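Long-range contact in flagella basal body P-ring formation protein flgA (Salmonella typhimurium, PDB 3TEE), which takes part in assembly of the flagellar P-ring in the periplasm, probably as a chaperone for the P-ring protein FlgI: residues A[48-60]-A[64-76]. Residues are numbered along the deposited sequence; the frame is centred on the assembly and turned at random.
Sequences KLWGNVNVVARCA and RYLQVNVQATGNY
Asn69 reaches across to Asn52 through its side-chain amide. CB lies 3.6 Å from Asn52 OD1. CG stands anti to the backbone N (chi1 176°), which swings the amide across to Asn52. CG itself lies 3.7 Å from Asn52 OD1. ND2 donates to Asn52 OD1 at 2.9 Å. The acceptor lies close to the Asn69 amide plane, but the donor sits above the carbonyl plane of Asn52. The two amide planes are 57° apart. ND2 also donates to a bound glycerol, probably from the crystallisation liquor.

Strands 53-59 and 62-79 form an antiparallel beta hairpin in the N-terminal part of the chain. The chain turns a corner at Asn52, yet the pairing reaches back to Gly51. Paired backbone bonds join Gly51 with Val70, Val53 with Val68, Val55 with Leu66 and Ala57 with Arg64. Near the turn, Cys59 forms a disulfide with Cys36.

The face carrying Val53, Val55, Val68 and Val70 packs on Phe11 of helix 2-14. Val53 CG2 touches Val68 CG2 at 3.5 Å and Val70 CG2 at 4.0 Å. Ala57 CB meets Leu66 CD1 at 3.8 Å. On the other face, Asn54 and Gln67 run side by side with nearly coplanar amides. Asn54 OD1 approaches Gln67 CG at 3.6 Å. Farther along this face, Val56 CG2 lies 4.0 Å from Tyr65 CD1.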
loop_
_atom_site.group_PDB
_atom_site.type_symbol
_atom_site.label_atom_id
_atom_site.label_comp_id
_atom_site.label_asym_id
_atom_site.label_seq_id
_atom_site.Cartn_x
_atom_site.Cartn_y
_atom_site.Cartn_z
ATOM N N LYS A 48 -4.192 -1.928 14.647
ATOM C CA LYS A 48 -2.889 -2.117 15.288
ATOM C C LYS A 48 -2.680 -3.595 15.631
ATOM O O LYS A 48 -3.487 -4.179 16.344
ATOM C CB LYS A 48 -2.755 -1.220 16.527
ATOM C CG LYS A 48 -1.308 -0.919 16.886
ATOM C CD LYS A 48 -1.207 0.025 18.063
ATOM C CE LYS A 48 0.229 0.283 18.425
ATOM N NZ LYS A 48 0.335 1.223 19.570
ATOM N N LEU A 49 -1.607 -4.197 15.102
ATOM C CA LEU A 49 -1.282 -5.620 15.249
ATOM C C LEU A 49 -0.300 -5.981 16.382
ATOM O O LEU A 49 -0.297 -7.117 16.847
ATOM C CB LEU A 49 -0.717 -6.124 13.906
ATOM C CG LEU A 49 -1.735 -6.380 12.777
ATOM C CD1 LEU A 49 -1.531 -5.410 11.635
ATOM C CD2 LEU A 49 -1.608 -7.801 12.236
ATOM N N TRP A 50 0.580 -5.040 16.770
ATOM C CA TRP A 50 1.641 -5.271 17.750
ATOM C C TRP A 50 1.964 -3.957 18.472
ATOM O O TRP A 50 1.339 -2.943 18.188
ATOM C CB TRP A 50 2.897 -5.819 17.034
ATOM C CG TRP A 50 3.214 -5.083 15.760
ATOM C CD1 TRP A 50 3.529 -3.757 15.633
ATOM C CD2 TRP A 50 3.134 -5.604 14.428
ATOM N NE1 TRP A 50 3.718 -3.439 14.310
ATOM C CE2 TRP A 50 3.457 -4.548 13.542
ATOM C CE3 TRP A 50 2.823 -6.866 13.890
ATOM C CZ2 TRP A 50 3.494 -4.716 12.156
ATOM C CZ3 TRP A 50 2.828 -7.025 12.509
ATOM C CH2 TRP A 50 3.165 -5.957 11.658
ATOM N N GLY A 51 2.953 -3.982 19.359
ATOM C CA GLY A 51 3.291 -2.829 20.178
ATOM C C GLY A 51 2.295 -2.760 21.311
ATOM O O GLY A 51 1.808 -3.807 21.768
ATOM N N ASN A 52 1.955 -1.538 21.750
ATOM C CA ASN A 52 0.988 -1.347 22.833
ATOM C C ASN A 52 -0.416 -1.423 22.295
ATOM O O ASN A 52 -0.857 -0.563 21.528
ATOM C CB ASN A 52 1.252 -0.036 23.597
ATOM C CG ASN A 52 2.592 -0.021 24.276
ATOM O OD1 ASN A 52 3.036 -1.006 24.875
ATOM N ND2 ASN A 52 3.299 1.083 24.130
ATOM N N VAL A 53 -1.107 -2.516 22.611
ATOM C CA VAL A 53 -2.449 -2.693 22.070
ATOM C C VAL A 53 -3.469 -2.963 23.163
ATOM O O VAL A 53 -3.118 -3.414 24.250
ATOM C CB VAL A 53 -2.515 -3.764 20.941
ATOM C CG1 VAL A 53 -1.608 -3.406 19.744
ATOM C CG2 VAL A 53 -2.186 -5.152 21.467
ATOM N N ASN A 54 -4.744 -2.741 22.848
ATOM C CA ASN A 54 -5.810 -3.043 23.790
ATOM C C ASN A 54 -6.486 -4.322 23.313
ATOM O O ASN A 54 -6.761 -4.472 22.120
ATOM C CB ASN A 54 -6.826 -1.884 23.878
ATOM C CG ASN A 54 -6.208 -0.587 24.380
ATOM O OD1 ASN A 54 -5.511 -0.549 25.398
ATOM N ND2 ASN A 54 -6.448 0.504 23.663
ATOM N N VAL A 55 -6.713 -5.254 24.233
ATOM C CA VAL A 55 -7.387 -6.518 23.917
ATOM C C VAL A 55 -8.635 -6.607 24.767
ATOM O O VAL A 55 -8.545 -6.471 25.988
ATOM C CB VAL A 55 -6.473 -7.743 24.175
ATOM C CG1 VAL A 55 -7.241 -9.066 24.006
ATOM C CG2 VAL A 55 -5.246 -7.712 23.274
ATOM N N VAL A 56 -9.771 -6.914 24.135
ATOM C CA VAL A 56 -11.014 -7.153 24.839
ATOM C C VAL A 56 -11.016 -8.655 25.172
ATOM O O VAL A 56 -10.746 -9.479 24.299
ATOM C CB VAL A 56 -12.261 -6.713 24.027
ATOM C CG1 VAL A 56 -13.551 -7.126 24.742
ATOM C CG2 VAL A 56 -12.237 -5.196 23.804
ATOM N N ALA A 57 -11.243 -8.997 26.441
ATOM C CA ALA A 57 -11.290 -10.399 26.873
ATOM C C ALA A 57 -12.653 -10.622 27.496
ATOM O O ALA A 57 -12.998 -9.978 28.499
ATOM C CB ALA A 57 -10.180 -10.689 27.880
ATOM N N ARG A 58 -13.464 -11.479 26.866
ATOM C CA ARG A 58 -14.821 -11.709 27.345
ATOM C C ARG A 58 -14.965 -13.034 28.041
ATOM O O ARG A 58 -14.423 -14.021 27.572
ATOM C CB ARG A 58 -15.840 -11.659 26.187
ATOM C CG ARG A 58 -16.093 -10.263 25.609
ATOM C CD ARG A 58 -17.221 -10.359 24.585
ATOM N NE ARG A 58 -17.683 -9.056 24.098
ATOM C CZ ARG A 58 -17.077 -8.357 23.148
ATOM N NH1 ARG A 58 -17.570 -7.189 22.761
ATOM N NH2 ARG A 58 -15.964 -8.809 22.590
ATOM N N CYS A 59 -15.766 -13.060 29.097
ATOM C CA CYS A 59 -16.175 -14.259 29.846
ATOM C C CYS A 59 -17.653 -14.050 30.085
ATOM O O CYS A 59 -18.158 -12.936 29.871
ATOM C CB CYS A 59 -15.441 -14.359 31.187
ATOM S SG CYS A 59 -13.696 -14.785 31.072
ATOM N N ALA A 60 -18.356 -15.080 30.589
ATOM C CA ALA A 60 -19.743 -14.902 31.004
ATOM C C ALA A 60 -19.719 -13.744 32.058
ATOM O O ALA A 60 -18.868 -13.759 32.955
ATOM C CB ALA A 60 -20.252 -16.184 31.655
ATOM N N ARG A 64 -13.460 -7.556 29.827
ATOM C CA ARG A 64 -12.232 -6.915 30.315
ATOM C C ARG A 64 -11.534 -6.188 29.207
ATOM O O ARG A 64 -11.513 -6.693 28.078
ATOM C CB ARG A 64 -11.247 -7.956 30.892
ATOM C CG ARG A 64 -11.855 -8.899 31.955
ATOM C CD ARG A 64 -12.369 -8.173 33.187
ATOM N NE ARG A 64 -12.678 -9.125 34.252
ATOM C CZ ARG A 64 -12.714 -8.822 35.542
ATOM N NH1 ARG A 64 -12.488 -7.578 35.946
ATOM N NH2 ARG A 64 -12.964 -9.763 36.442
ATOM N N TYR A 65 -10.924 -5.027 29.530
ATOM C CA TYR A 65 -10.112 -4.262 28.584
ATOM C C TYR A 65 -8.678 -4.447 29.045
ATOM O O TYR A 65 -8.274 -3.871 30.063
ATOM C CB TYR A 65 -10.463 -2.759 28.576
ATOM C CG TYR A 65 -11.852 -2.368 28.120
ATOM C CD1 TYR A 65 -12.524 -3.109 27.149
ATOM C CD2 TYR A 65 -12.451 -1.198 28.574
ATOM C CE1 TYR A 65 -13.791 -2.726 26.692
ATOM C CE2 TYR A 65 -13.699 -0.789 28.103
ATOM C CZ TYR A 65 -14.370 -1.564 27.170
ATOM O OH TYR A 65 -15.613 -1.176 26.729
ATOM N N LEU A 66 -7.928 -5.301 28.356
ATOM C CA LEU A 66 -6.552 -5.568 28.739
ATOM C C LEU A 66 -5.594 -4.702 27.950
ATOM O O LEU A 66 -5.829 -4.426 26.774
ATOM C CB LEU A 66 -6.186 -7.065 28.568
ATOM C CG LEU A 66 -7.156 -8.114 29.148
ATOM C CD1 LEU A 66 -6.655 -9.506 28.849
ATOM C CD2 LEU A 66 -7.364 -7.941 30.684
ATOM N N GLN A 67 -4.521 -4.255 28.599
ATOM C CA GLN A 67 -3.493 -3.493 27.903
ATOM C C GLN A 67 -2.302 -4.413 27.839
ATOM O O GLN A 67 -1.880 -4.959 28.860
ATOM C CB GLN A 67 -3.128 -2.193 28.633
ATOM C CG GLN A 67 -4.261 -1.160 28.697
ATOM C CD GLN A 67 -3.784 0.068 29.430
ATOM O OE1 GLN A 67 -3.416 0.021 30.614
ATOM N NE2 GLN A 67 -3.695 1.174 28.711
ATOM N N VAL A 68 -1.818 -4.675 26.624
ATOM C CA VAL A 68 -0.687 -5.585 26.454
ATOM C C VAL A 68 0.364 -4.918 25.566
ATOM O O VAL A 68 0.046 -4.060 24.754
ATOM C CB VAL A 68 -1.062 -6.997 25.884
ATOM C CG1 VAL A 68 -2.088 -7.729 26.755
ATOM C CG2 VAL A 68 -1.543 -6.908 24.439
ATOM N N ASN A 69 1.586 -5.356 25.704
ATOM C CA ASN A 69 2.663 -4.963 24.813
ATOM C C ASN A 69 3.010 -6.234 24.007
ATOM O O ASN A 69 3.232 -7.299 24.579
ATOM C CB ASN A 69 3.888 -4.444 25.569
ATOM C CG ASN A 69 5.021 -4.134 24.602
ATOM O OD1 ASN A 69 5.920 -4.940 24.399
ATOM N ND2 ASN A 69 4.907 -3.049 23.862
ATOM N N VAL A 70 3.016 -6.112 22.694
ATOM C CA VAL A 70 3.320 -7.247 21.820
ATOM C C VAL A 70 4.610 -6.957 21.051
ATOM O O VAL A 70 4.650 -6.081 20.197
ATOM C CB VAL A 70 2.142 -7.567 20.868
ATOM C CG1 VAL A 70 2.465 -8.744 19.940
ATOM C CG2 VAL A 70 0.843 -7.805 21.642
ATOM N N GLN A 71 5.652 -7.704 21.360
ATOM C CA GLN A 71 6.920 -7.604 20.617
ATOM C C GLN A 71 6.819 -8.593 19.464
ATOM O O GLN A 71 6.566 -9.776 19.698
ATOM C CB GLN A 71 8.108 -7.968 21.517
ATOM C CG GLN A 71 8.274 -7.065 22.738
ATOM C CD GLN A 71 9.514 -7.385 23.543
ATOM O OE1 GLN A 71 10.130 -8.449 23.416
ATOM N NE2 GLN A 71 9.946 -6.436 24.357
ATOM N N ALA A 72 6.944 -8.115 18.216
ATOM C CA ALA A 72 6.850 -9.012 17.059
ATOM C C ALA A 72 8.073 -8.808 16.199
ATOM O O ALA A 72 8.376 -7.667 15.838
ATOM C CB ALA A 72 5.570 -8.747 16.259
ATOM N N THR A 73 8.845 -9.886 15.972
ATOM C CA THR A 73 10.070 -9.842 15.146
ATOM C C THR A 73 9.763 -10.548 13.827
ATOM O O THR A 73 9.126 -11.599 13.820
ATOM C CB THR A 73 11.301 -10.430 15.886
ATOM O OG1 THR A 73 11.503 -9.707 17.095
ATOM C CG2 THR A 73 12.602 -10.330 15.070
ATOM N N GLY A 74 10.171 -9.920 12.727
ATOM C CA GLY A 74 9.937 -10.443 11.396
ATOM C C GLY A 74 10.605 -9.575 10.350
ATOM O O GLY A 74 11.365 -8.652 10.673
ATOM N N ASN A 75 10.321 -9.887 9.077
ATOM C CA ASN A 75 10.928 -9.195 7.955
ATOM C C ASN A 75 10.195 -7.908 7.563
ATOM O O ASN A 75 8.975 -7.765 7.721
ATOM C CB ASN A 75 11.107 -10.155 6.747
ATOM C CG ASN A 75 12.210 -11.190 6.931
ATOM O OD1 ASN A 75 13.207 -10.972 7.621
ATOM N ND2 ASN A 75 12.092 -12.331 6.277
ATOM N N TYR A 76 10.979 -6.941 7.109
ATOM C CA TYR A 76 10.461 -5.674 6.608
ATOM C C TYR A 76 11.421 -5.233 5.500
ATOM O O TYR A 76 12.538 -5.745 5.405
ATOM C CB TYR A 76 10.341 -4.620 7.725
ATOM C CG TYR A 76 11.655 -4.189 8.331
ATOM C CD1 TYR A 76 12.342 -3.079 7.837
ATOM C CD2 TYR A 76 12.212 -4.884 9.404
ATOM C CE1 TYR A 76 13.535 -2.657 8.414
ATOM C CE2 TYR A 76 13.426 -4.499 9.956
ATOM C CZ TYR A 76 14.083 -3.383 9.455
ATOM O OH TYR A 76 15.253 -2.975 10.007
#